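Putative cytosine/guanine deaminase (Unidentified, PDB 2PAJ) catalyses the zinc-dependent hydrolytic deamination of pterins such as isoxanthopterin, replacing an amino group by oxygen and releasing ammonia. Local coordinates at residues A[72-77]-A[333-338]; A[79-84]-A[337-342]; A[302-307]-A[327-332]; A[306-311]-A[351-356]. All coordinates share one frame; numbering follows the deposited sequence.

Contact 1. Residues A[72-77]-A[333-338]. With ZN (zinc ion), chain B.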
loop_
_atom_site.group_PDB
_atom_site.type_symbol
_atom_site.label_atom_id
_atom_site.label_comp_id
_atom_site.label_asym_id
_atom_site.label_seq_id
_atom_site.Cartn_x
_atom_site.Cartn_y
_atom_site.Cartn_z
ATOM N N TRP A 72 3.772 5.258 -5.917
ATOM C CA TRP A 72 3.474 5.089 -4.500
ATOM C C TRP A 72 3.497 3.635 -4.042
ATOM O O TRP A 72 3.290 2.705 -4.816
ATOM C CB TRP A 72 2.090 5.654 -4.147
ATOM C CG TRP A 72 1.870 7.086 -4.489
ATOM C CD1 TRP A 72 1.053 7.585 -5.466
ATOM C CD2 TRP A 72 2.529 8.209 -3.902
ATOM N NE1 TRP A 72 1.175 8.947 -5.531
ATOM C CE2 TRP A 72 2.075 9.362 -4.581
ATOM C CE3 TRP A 72 3.469 8.359 -2.870
ATOM C CZ2 TRP A 72 2.525 10.651 -4.262
ATOM C CZ3 TRP A 72 3.917 9.629 -2.552
ATOM C CH2 TRP A 72 3.443 10.764 -3.250
ATOM N N VAL A 73 3.747 3.466 -2.753
ATOM C CA VAL A 73 3.772 2.168 -2.110
ATOM C C VAL A 73 2.763 2.242 -0.962
ATOM O O VAL A 73 2.980 2.937 0.028
ATOM C CB VAL A 73 5.171 1.849 -1.542
ATOM C CG1 VAL A 73 5.191 0.446 -0.962
ATOM C CG2 VAL A 73 6.208 1.986 -2.626
ATOM N N ASN A 74 1.648 1.544 -1.117
ATOM C CA ASN A 74 0.612 1.511 -0.097
ATOM C C ASN A 74 0.906 0.331 0.819
ATOM O O ASN A 74 0.967 -0.800 0.363
ATOM C CB ASN A 74 -0.758 1.346 -0.757
ATOM C CG ASN A 74 -1.864 1.113 0.244
ATOM O OD1 ASN A 74 -2.246 2.016 0.980
ATOM N ND2 ASN A 74 -2.380 -0.112 0.283
ATOM N N THR A 75 1.087 0.599 2.107
ATOM C CA THR A 75 1.409 -0.449 3.063
ATOM C C THR A 75 0.283 -0.958 3.960
ATOM O O THR A 75 0.542 -1.714 4.893
ATOM C CB THR A 75 2.581 -0.031 3.959
ATOM O OG1 THR A 75 2.221 1.115 4.734
ATOM C CG2 THR A 75 3.781 0.304 3.117
ATOM N N HIS A 76 -0.957 -0.557 3.687
ATOM C CA HIS A 76 -2.105 -1.023 4.465
ATOM C C HIS A 76 -3.416 -0.737 3.736
ATOM O O HIS A 76 -3.612 0.351 3.215
ATOM C CB HIS A 76 -2.115 -0.387 5.851
ATOM C CG HIS A 76 -3.187 -0.928 6.744
ATOM N ND1 HIS A 76 -3.240 -2.249 7.125
ATOM C CD2 HIS A 76 -4.281 -0.340 7.279
ATOM C CE1 HIS A 76 -4.324 -2.453 7.851
ATOM N NE2 HIS A 76 -4.974 -1.310 7.959
ATOM N N HIS A 77 -4.312 -1.725 3.715
ATOM C CA HIS A 77 -5.584 -1.615 3.000
ATOM C C HIS A 77 -6.565 -2.717 3.410
ATOM O O HIS A 77 -6.212 -3.635 4.139
ATOM C CB HIS A 77 -5.315 -1.752 1.500
ATOM C CG HIS A 77 -6.296 -1.030 0.627
ATOM N ND1 HIS A 77 -7.620 -0.855 0.970
ATOM C CD2 HIS A 77 -6.151 -0.476 -0.601
ATOM C CE1 HIS A 77 -8.247 -0.228 -0.009
ATOM N NE2 HIS A 77 -7.379 0.012 -0.974
ATOM N N ILE A 333 3.139 4.820 4.408
ATOM C CA ILE A 333 1.793 5.321 4.249
ATOM C C ILE A 333 0.815 4.294 3.686
ATOM O O ILE A 333 1.158 3.468 2.848
ATOM C CB ILE A 333 1.812 6.598 3.372
ATOM C CG1 ILE A 333 2.635 7.665 4.081
ATOM C CG2 ILE A 333 0.405 7.123 3.145
ATOM C CD1 ILE A 333 2.652 8.975 3.386
ATOM N N GLY A 334 -0.407 4.341 4.191
ATOM C CA GLY A 334 -1.428 3.440 3.723
ATOM C C GLY A 334 -2.755 4.153 3.810
ATOM O O GLY A 334 -2.870 5.189 4.438
ATOM N N VAL A 335 -3.751 3.584 3.161
ATOM C CA VAL A 335 -5.112 4.105 3.143
ATOM C C VAL A 335 -5.869 2.804 3.332
ATOM O O VAL A 335 -5.754 1.925 2.479
ATOM C CB VAL A 335 -5.446 4.714 1.743
ATOM C CG1 VAL A 335 -4.175 4.912 0.979
ATOM C CG2 VAL A 335 -6.389 3.813 0.930
ATOM N N ASP A 336 -6.616 2.618 4.414
ATOM C CA ASP A 336 -7.273 1.318 4.524
ATOM C C ASP A 336 -8.774 1.238 4.366
ATOM O O ASP A 336 -9.508 2.011 4.959
ATOM C CB ASP A 336 -6.862 0.605 5.818
ATOM C CG ASP A 336 -7.440 1.240 7.079
ATOM O OD1 ASP A 336 -8.017 0.486 7.900
ATOM O OD2 ASP A 336 -7.304 2.462 7.274
ATOM N N GLY A 337 -9.233 0.295 3.557
ATOM C CA GLY A 337 -10.667 0.109 3.355
ATOM C C GLY A 337 -11.574 1.324 3.274
ATOM O O GLY A 337 -11.687 2.103 4.217
ATOM N N ALA A 338 -12.242 1.460 2.135
ATOM C CA ALA A 338 -13.161 2.561 1.888
ATOM C C ALA A 338 -14.244 2.667 2.968
ATOM O O ALA A 338 -15.022 3.623 2.999
ATOM C CB ALA A 338 -13.807 2.390 0.509
HETATM ZN ZN ZN B . -7.123 -1.141 8.742
HETATM O O HOH W 1 4.508 3.759 2.143
#
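H76 and D336 reach the same zinc ion from side by side, NE2 of H76 at 2.3 Å and OD1 of D336 at 2.0 Å from the metal, with the imidazole and carboxylate planes 37° apart. The ring of H76 swings out with CG anti to its backbone N, whereas CG of D336 sits between its own N and carbonyl carbon (chi1 71°), and this turns both ligand atoms toward the same metal. H78 and H248 also bind the metal, and the second carboxylate oxygen of D336, OD2, is hydrogen-bonded to S310.

Behind the ligands, H77 points away overall, yet its ring still meets 335-337. Its ND1 accepts the N-H of G337 at 3.3 Å, from a donor well out of the ring plane, while the carbonyl O of V335 lies over one face, 3.5 Å from CG. N74 extends OD1 to the N-H of V335 at 3.1 Å, nearly along the C=O axis of its amide. Farther back, T75 N donates to I333 O at 3.0 Å, almost straight at 168°, and a water takes the N-H of I333 and lies 2.7 Å from V73 O.

The segments thus join the first and eighth barrel strands at their C-terminal ends, with the His-X-His and aspartate zinc ligands of an amidohydrolase TIM barrel.

Contact 2. Residues A[79-84]-A[337-342]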
loop_
_atom_site.group_PDB
_atom_site.type_symbol
_atom_site.label_atom_id
_atom_site.label_comp_id
_atom_site.label_asym_id
_atom_site.label_seq_id
_atom_site.Cartn_x
_atom_site.Cartn_y
_atom_site.Cartn_z
ATOM N N LEU A 79 -9.201 -3.974 0.789
ATOM C CA LEU A 79 -9.905 -3.943 -0.494
ATOM C C LEU A 79 -11.349 -4.428 -0.589
ATOM O O LEU A 79 -12.077 -3.991 -1.476
ATOM C CB LEU A 79 -9.088 -4.666 -1.583
ATOM C CG LEU A 79 -8.028 -3.959 -2.452
ATOM C CD1 LEU A 79 -8.468 -2.540 -2.776
ATOM C CD2 LEU A 79 -6.704 -3.934 -1.739
ATOM N N PHE A 80 -11.786 -5.324 0.286
ATOM C CA PHE A 80 -13.163 -5.789 0.160
ATOM C C PHE A 80 -14.109 -4.645 0.485
ATOM O O PHE A 80 -15.210 -4.553 -0.075
ATOM C CB PHE A 80 -13.421 -7.013 1.049
ATOM C CG PHE A 80 -13.643 -6.701 2.506
ATOM C CD1 PHE A 80 -14.929 -6.480 2.995
ATOM C CD2 PHE A 80 -12.580 -6.709 3.399
ATOM C CE1 PHE A 80 -15.154 -6.283 4.346
ATOM C CE2 PHE A 80 -12.787 -6.512 4.757
ATOM C CZ PHE A 80 -14.085 -6.299 5.238
ATOM N N GLN A 81 -13.642 -3.755 1.360
ATOM C CA GLN A 81 -14.398 -2.590 1.792
ATOM C C GLN A 81 -14.689 -1.600 0.671
ATOM O O GLN A 81 -15.460 -0.668 0.850
ATOM C CB GLN A 81 -13.644 -1.898 2.923
ATOM C CG GLN A 81 -13.929 -2.509 4.265
ATOM C CD GLN A 81 -12.867 -2.215 5.286
ATOM O OE1 GLN A 81 -12.412 -1.079 5.430
ATOM N NE2 GLN A 81 -12.463 -3.246 6.019
ATOM N N SER A 82 -14.079 -1.812 -0.488
ATOM C CA SER A 82 -14.288 -0.927 -1.617
ATOM C C SER A 82 -15.725 -0.952 -2.115
ATOM O O SER A 82 -16.110 -0.170 -2.986
ATOM C CB SER A 82 -13.327 -1.291 -2.743
ATOM O OG SER A 82 -11.997 -0.992 -2.356
ATOM N N LEU A 83 -16.518 -1.862 -1.562
ATOM C CA LEU A 83 -17.926 -1.968 -1.925
ATOM C C LEU A 83 -18.748 -1.680 -0.688
ATOM O O LEU A 83 -19.956 -1.879 -0.673
ATOM C CB LEU A 83 -18.269 -3.362 -2.457
ATOM C CG LEU A 83 -17.862 -3.729 -3.889
ATOM C CD1 LEU A 83 -18.238 -5.176 -4.121
ATOM C CD2 LEU A 83 -18.543 -2.833 -4.919
ATOM N N LEU A 84 -18.064 -1.202 0.346
ATOM C CA LEU A 84 -18.674 -0.853 1.622
ATOM C C LEU A 84 -18.223 0.555 2.007
ATOM O O LEU A 84 -18.153 0.895 3.190
ATOM C CB LEU A 84 -18.233 -1.842 2.705
ATOM C CG LEU A 84 -18.431 -3.343 2.456
ATOM C CD1 LEU A 84 -17.736 -4.129 3.550
ATOM C CD2 LEU A 84 -19.917 -3.682 2.410
ATOM N N GLY A 337 -9.233 0.295 3.557
ATOM C CA GLY A 337 -10.667 0.109 3.355
ATOM C C GLY A 337 -11.574 1.324 3.274
ATOM O O GLY A 337 -11.687 2.103 4.217
ATOM N N ALA A 338 -12.242 1.460 2.135
ATOM C CA ALA A 338 -13.161 2.561 1.888
ATOM C C ALA A 338 -14.244 2.667 2.968
ATOM O O ALA A 338 -15.022 3.623 2.999
ATOM C CB ALA A 338 -13.807 2.390 0.509
ATOM N N ALA A 339 -14.297 1.692 3.862
ATOM C CA ALA A 339 -15.313 1.715 4.904
ATOM C C ALA A 339 -14.958 2.739 5.960
ATOM O O ALA A 339 -15.817 3.230 6.688
ATOM C CB ALA A 339 -15.452 0.337 5.534
ATOM N N SER A 340 -13.680 3.062 6.025
ATOM C CA SER A 340 -13.189 4.014 6.997
ATOM C C SER A 340 -12.550 5.207 6.300
ATOM O O SER A 340 -12.332 6.245 6.905
ATOM C CB SER A 340 -12.171 3.320 7.891
ATOM O OG SER A 340 -11.657 4.213 8.853
ATOM N N ASN A 341 -12.267 5.048 5.016
ATOM C CA ASN A 341 -11.637 6.087 4.229
ATOM C C ASN A 341 -12.242 6.112 2.828
ATOM O O ASN A 341 -11.821 5.368 1.951
ATOM C CB ASN A 341 -10.133 5.810 4.162
ATOM C CG ASN A 341 -9.367 6.883 3.432
ATOM O OD1 ASN A 341 -8.168 6.749 3.222
ATOM N ND2 ASN A 341 -10.046 7.949 3.042
ATOM N N GLU A 342 -13.233 6.977 2.642
ATOM C CA GLU A 342 -13.938 7.138 1.371
ATOM C C GLU A 342 -13.017 7.573 0.235
ATOM O O GLU A 342 -13.352 7.401 -0.935
ATOM C CB GLU A 342 -15.066 8.176 1.494
ATOM C CG GLU A 342 -16.247 7.830 2.415
ATOM C CD GLU A 342 -15.892 7.790 3.906
ATOM O OE1 GLU A 342 -14.983 8.520 4.353
ATOM O OE2 GLU A 342 -16.548 7.027 4.644
HETATM O O HOH W 2 -11.252 -0.796 0.526
#
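The carboxamide of Q81 is inserted between G337 and A339, whose CA and CB respectively lie on opposite sides of its plane. Both stand nearer its oxygen end: OE1 is 3.0 Å from G337 CA and 3.4 Å from A339 CB. The methylene carbon CG of Q81 meanwhile rests over one face of the F80 ring, offset toward the rim, and that ring meets Y139 edge to face. Q81 and F80 lie in the loop after the first strand of the TIM barrel, G337 and A339 in the segment after the eighth, at the C-terminal mouth where amidohydrolases hold their active site. Q81 is probably a substrate-binding residue, and its side chain comes within about 6 Å of the zinc ion.

CG of Q81 is anti to the carbonyl carbon (chi1 -84°) and the chain runs extended beyond it, which carries the amide across to the short, weakly bonded helix 337-340. Here G337 O takes the N-H groups of both S340 and N341, tying the turn together. G337 itself has positive phi, and its bare CA lets the amide oxygen approach.

Beside the Q81 main chain, A338 CB packs 3.5 Å from Q81 O and also touches S82 CA. Next to it the 3-10 turn 79-83 ends, and L84 O receives a CA-H...O contact from A339 CA at 3.4 Å.

No direct hydrogen bond joins the two segments. A water connects them, accepting the N-H of A338 at 2.9 Å and lying 3.0 Å from S82 OG.

Contact 3. Residues A[302-307]-A[327-332]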
loop_
_atom_site.group_PDB
_atom_site.type_symbol
_atom_site.label_atom_id
_atom_site.label_comp_id
_atom_site.label_asym_id
_atom_site.label_seq_id
_atom_site.Cartn_x
_atom_site.Cartn_y
_atom_site.Cartn_z
ATOM N N THR A 302 10.742 -1.548 14.331
ATOM C CA THR A 302 9.377 -1.868 13.928
ATOM C C THR A 302 8.773 -0.651 13.234
ATOM O O THR A 302 8.846 0.464 13.748
ATOM C CB THR A 302 8.521 -2.199 15.141
ATOM O OG1 THR A 302 9.262 -3.039 16.030
ATOM C CG2 THR A 302 7.259 -2.906 14.719
ATOM N N GLY A 303 8.180 -0.868 12.069
ATOM C CA GLY A 303 7.594 0.227 11.321
ATOM C C GLY A 303 6.124 0.463 11.593
ATOM O O GLY A 303 5.487 -0.269 12.348
ATOM N N VAL A 304 5.586 1.513 10.983
ATOM C CA VAL A 304 4.180 1.853 11.140
ATOM C C VAL A 304 3.603 2.163 9.766
ATOM O O VAL A 304 4.320 2.583 8.868
ATOM C CB VAL A 304 3.977 3.107 12.051
ATOM C CG1 VAL A 304 4.600 2.882 13.425
ATOM C CG2 VAL A 304 4.578 4.333 11.392
ATOM N N ALA A 305 2.311 1.916 9.609
ATOM C CA ALA A 305 1.595 2.196 8.371
ATOM C C ALA A 305 0.671 3.327 8.779
ATOM O O ALA A 305 -0.378 3.107 9.398
ATOM C CB ALA A 305 0.788 0.986 7.921
ATOM N N HIS A 306 1.082 4.544 8.446
ATOM C CA HIS A 306 0.328 5.739 8.787
ATOM C C HIS A 306 -0.874 5.941 7.875
ATOM O O HIS A 306 -0.730 6.008 6.663
ATOM C CB HIS A 306 1.251 6.944 8.705
ATOM C CG HIS A 306 0.604 8.224 9.105
ATOM N ND1 HIS A 306 0.806 9.398 8.417
ATOM C CD2 HIS A 306 -0.251 8.513 10.112
ATOM C CE1 HIS A 306 0.097 10.358 8.982
ATOM N NE2 HIS A 306 -0.554 9.847 10.011
ATOM N N CYS A 307 -2.058 6.042 8.471
ATOM C CA CYS A 307 -3.297 6.243 7.714
ATOM C C CYS A 307 -4.125 7.396 8.295
ATOM O O CYS A 307 -5.065 7.164 9.051
ATOM C CB CYS A 307 -4.141 4.953 7.712
ATOM S SG CYS A 307 -3.304 3.477 7.057
ATOM N N ALA A 327 12.101 9.754 16.321
ATOM C CA ALA A 327 12.649 8.709 17.162
ATOM C C ALA A 327 13.453 7.768 16.282
ATOM O O ALA A 327 14.345 7.072 16.755
ATOM C CB ALA A 327 11.529 7.960 17.851
ATOM N N GLY A 328 13.136 7.751 14.994
ATOM C CA GLY A 328 13.867 6.893 14.091
ATOM C C GLY A 328 13.097 5.681 13.612
ATOM O O GLY A 328 13.624 4.879 12.845
ATOM N N VAL A 329 11.855 5.527 14.042
ATOM C CA VAL A 329 11.108 4.375 13.593
ATOM C C VAL A 329 10.622 4.586 12.160
ATOM O O VAL A 329 10.150 5.667 11.813
ATOM C CB VAL A 329 9.914 4.075 14.535
ATOM C CG1 VAL A 329 9.830 5.124 15.613
ATOM C CG2 VAL A 329 8.614 3.994 13.747
ATOM N N PRO A 330 10.759 3.554 11.301
ATOM C CA PRO A 330 10.323 3.639 9.904
ATOM C C PRO A 330 8.829 3.931 9.753
ATOM O O PRO A 330 7.983 3.298 10.388
ATOM C CB PRO A 330 10.733 2.283 9.318
ATOM C CG PRO A 330 10.858 1.393 10.502
ATOM C CD PRO A 330 11.459 2.280 11.547
ATOM N N VAL A 331 8.526 4.903 8.899
ATOM C CA VAL A 331 7.165 5.344 8.646
ATOM C C VAL A 331 6.755 5.106 7.197
ATOM O O VAL A 331 7.465 5.484 6.270
ATOM C CB VAL A 331 7.032 6.852 8.964
ATOM C CG1 VAL A 331 5.624 7.338 8.656
ATOM C CG2 VAL A 331 7.397 7.111 10.423
ATOM N N SER A 332 5.611 4.463 7.008
ATOM C CA SER A 332 5.101 4.195 5.673
ATOM C C SER A 332 3.675 4.711 5.612
ATOM O O SER A 332 3.069 5.009 6.636
ATOM C CB SER A 332 5.140 2.690 5.348
ATOM O OG SER A 332 4.266 1.924 6.165
#
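V304 and S332 meet in the closely bonded part of this contact, where V304 O is held by two donors from one residue: S332 N at 2.9 Å and S332 OG at 2.8 Å. The hydroxyl can bend back to that carbonyl because OG lies between the backbone N and carbonyl carbon of S332 (chi1 66°); it approaches tilted from the carbonyl plane, while the N-H comes in more nearly head-on. S332 OG is also hydrogen-bonded to T75 OG1 on the barrel's inner side, where A305 CB lies too. The ladder continues with V304 N to P330 O at 3.0 Å and H306 N to S332 O at 2.7 Å, a parallel pairing.

On the opposite sheet face, V304 meets V331 methyl to methyl, CG2 to CG2 at 4.1 Å, and crosses V329 at about a right angle. M324 and A325 of helix 324-327 cover this valine group.

Toward the start of the strands the contact thins out. The ring of partly exposed P330 lies at the rim against G303, CG to CA at 3.6 Å, and exposed G328 makes no approach to 302-307. With positive phi it ends helix 324-327 as the C-prime residue of a Schellman motif, from which the chain turns into the strand.

The arrangement is that of neighbouring parallel strands in a TIM barrel, here the seventh and eighth, with helix 324-327 packed on the outside between them in sequence.

Contact 4. Residues A[306-311]-A[351-356]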
loop_
_atom_site.group_PDB
_atom_site.type_symbol
_atom_site.label_atom_id
_atom_site.label_comp_id
_atom_site.label_asym_id
_atom_site.label_seq_id
_atom_site.Cartn_x
_atom_site.Cartn_y
_atom_site.Cartn_z
ATOM N N HIS A 306 1.082 4.544 8.446
ATOM C CA HIS A 306 0.328 5.739 8.787
ATOM C C HIS A 306 -0.874 5.941 7.875
ATOM O O HIS A 306 -0.730 6.008 6.663
ATOM C CB HIS A 306 1.251 6.944 8.705
ATOM C CG HIS A 306 0.604 8.224 9.105
ATOM N ND1 HIS A 306 0.806 9.398 8.417
ATOM C CD2 HIS A 306 -0.251 8.513 10.112
ATOM C CE1 HIS A 306 0.097 10.358 8.982
ATOM N NE2 HIS A 306 -0.554 9.847 10.011
ATOM N N CYS A 307 -2.058 6.042 8.471
ATOM C CA CYS A 307 -3.297 6.243 7.714
ATOM C C CYS A 307 -4.125 7.396 8.295
ATOM O O CYS A 307 -5.065 7.164 9.051
ATOM C CB CYS A 307 -4.141 4.953 7.712
ATOM S SG CYS A 307 -3.304 3.477 7.057
ATOM N N PRO A 308 -3.793 8.646 7.926
ATOM C CA PRO A 308 -4.490 9.840 8.405
ATOM C C PRO A 308 -6.005 9.940 8.150
ATOM O O PRO A 308 -6.775 10.080 9.098
ATOM C CB PRO A 308 -3.688 10.977 7.770
ATOM C CG PRO A 308 -3.125 10.356 6.543
ATOM C CD PRO A 308 -2.687 9.016 7.025
ATOM N N GLN A 309 -6.437 9.879 6.891
ATOM C CA GLN A 309 -7.865 9.975 6.566
ATOM C C GLN A 309 -8.727 8.956 7.308
ATOM O O GLN A 309 -9.860 9.236 7.681
ATOM C CB GLN A 309 -8.086 9.806 5.068
ATOM C CG GLN A 309 -7.558 10.949 4.239
ATOM C CD GLN A 309 -7.705 10.696 2.757
ATOM O OE1 GLN A 309 -7.109 9.765 2.217
ATOM N NE2 GLN A 309 -8.495 11.524 2.088
ATOM N N SER A 310 -8.180 7.767 7.512
ATOM C CA SER A 310 -8.896 6.716 8.210
ATOM C C SER A 310 -8.814 6.956 9.717
ATOM O O SER A 310 -9.821 6.907 10.421
ATOM C CB SER A 310 -8.284 5.370 7.855
ATOM O OG SER A 310 -9.147 4.303 8.231
ATOM N N ASN A 311 -7.608 7.226 10.208
ATOM C CA ASN A 311 -7.394 7.475 11.632
ATOM C C ASN A 311 -8.198 8.658 12.157
ATOM O O ASN A 311 -8.323 8.841 13.369
ATOM C CB ASN A 311 -5.901 7.685 11.928
ATOM C CG ASN A 311 -5.083 6.416 11.743
ATOM O OD1 ASN A 311 -5.606 5.297 11.821
ATOM N ND2 ASN A 311 -3.783 6.586 11.509
ATOM N N HIS A 351 -1.808 13.893 0.672
ATOM C CA HIS A 351 -2.206 15.277 0.857
ATOM C C HIS A 351 -2.571 15.544 2.311
ATOM O O HIS A 351 -2.207 16.570 2.886
ATOM C CB HIS A 351 -3.404 15.581 -0.023
ATOM C CG HIS A 351 -3.779 17.026 -0.045
ATOM N ND1 HIS A 351 -5.081 17.454 -0.172
ATOM C CD2 HIS A 351 -3.019 18.144 -0.004
ATOM C CE1 HIS A 351 -5.109 18.772 -0.212
ATOM N NE2 HIS A 351 -3.870 19.216 -0.112
ATOM N N MET A 352 -3.310 14.611 2.892
ATOM C CA MET A 352 -3.741 14.717 4.275
ATOM C C MET A 352 -2.548 14.583 5.218
ATOM O O MET A 352 -2.492 15.231 6.265
ATOM C CB MET A 352 -4.777 13.626 4.574
ATOM C CG MET A 352 -5.375 13.669 5.981
ATOM S SD MET A 352 -6.460 15.067 6.304
ATOM C CE MET A 352 -5.421 16.083 7.324
ATOM N N THR A 353 -1.597 13.735 4.838
ATOM C CA THR A 353 -0.399 13.503 5.629
ATOM C C THR A 353 0.409 14.787 5.728
ATOM O O THR A 353 0.819 15.198 6.813
ATOM C CB THR A 353 0.470 12.430 4.979
ATOM O OG1 THR A 353 -0.337 11.299 4.662
ATOM C CG2 THR A 353 1.573 11.996 5.919
ATOM N N TRP A 354 0.637 15.415 4.582
ATOM C CA TRP A 354 1.391 16.654 4.539
ATOM C C TRP A 354 0.717 17.774 5.327
ATOM O O TRP A 354 1.369 18.460 6.112
ATOM C CB TRP A 354 1.590 17.094 3.093
ATOM C CG TRP A 354 2.367 18.367 2.948
ATOM C CD1 TRP A 354 3.665 18.603 3.329
ATOM C CD2 TRP A 354 1.894 19.581 2.363
ATOM N NE1 TRP A 354 4.022 19.889 3.014
ATOM C CE2 TRP A 354 2.959 20.514 2.421
ATOM C CE3 TRP A 354 0.673 19.973 1.802
ATOM C CZ2 TRP A 354 2.845 21.818 1.927
ATOM C CZ3 TRP A 354 0.555 21.262 1.317
ATOM C CH2 TRP A 354 1.643 22.179 1.384
ATOM N N LEU A 355 -0.583 17.961 5.118
ATOM C CA LEU A 355 -1.317 19.011 5.824
ATOM C C LEU A 355 -1.247 18.845 7.325
ATOM O O LEU A 355 -1.034 19.812 8.051
ATOM C CB LEU A 355 -2.781 19.048 5.386
ATOM C CG LEU A 355 -3.067 19.616 3.990
ATOM C CD1 LEU A 355 -4.563 19.637 3.741
ATOM C CD2 LEU A 355 -2.508 21.019 3.878
ATOM N N ALA A 356 -1.432 17.617 7.790
ATOM C CA ALA A 356 -1.377 17.325 9.213
ATOM C C ALA A 356 0.024 17.586 9.765
ATOM O O ALA A 356 0.178 17.971 10.924
ATOM C CB ALA A 356 -1.770 15.901 9.453
#
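With CG anti to the backbone N (chi1 -177°), the imidazole of H306 is carried out to T353, whose CG2 is likewise anti to its own N, and the two side chains meet tip to tip. The methyl comes at the ring edge, in its plane, 3.7 Å from ND1 of H306. One face of the same ring is taken by P308, with CD 3.6 Å above its centre, so the imidazole has a neighbour over one face and another at its edge.

M352 also starts anti to its N but bends at chi2 and chi3; its CG faces the proline while the sulphur end leads away. P308 and M352 run alongside each other with their ends pointing opposite ways, CB of P308 3.6 Å from CG of M352. P308 CG further touches T353 OG1 at 3.5 Å, a hydroxyl whose hydrogen bond goes to E349 O one turn back in its helix. The aliphatic part of Q309 completes the seam, CG lying 3.9 Å from M352 CB.

No hydrogen bond crosses between the segments, and among the touching residues T353 alone is buried, packed also on V386 and W389 of helix 383-398.

C307 holds the N-cap position and P308 opens helix 308-312. What meets here is thus the end of the seventh strand of the TIM barrel, with the turn of helix that follows it, and helix 346-359, the outer helix that follows the eighth.

In the fold
Contact 1 lies about 4 Å from the centre of the chain, with contacts 2 and 4 centred 11 Å from it and contact 3 13 Å. Contacts 2 and 3 are farthest apart, at about 23 Å, and do not touch. Along the chain, contact 3 is nested inside the loops closed by contacts 1 and 2, whereas contact 4 crosses both. Contacts 1 and 2 share G337 and A338 of helix 337-340; contacts 3 and 4 share H306, the last residue of strand 303-306, and C307 just after it. S310 of contact 4 links D336 with S340 of contact 2. Barrel closure and the probable substrate-binding loop thus meet at the zinc site, with the strand pair and outer helix packed around it.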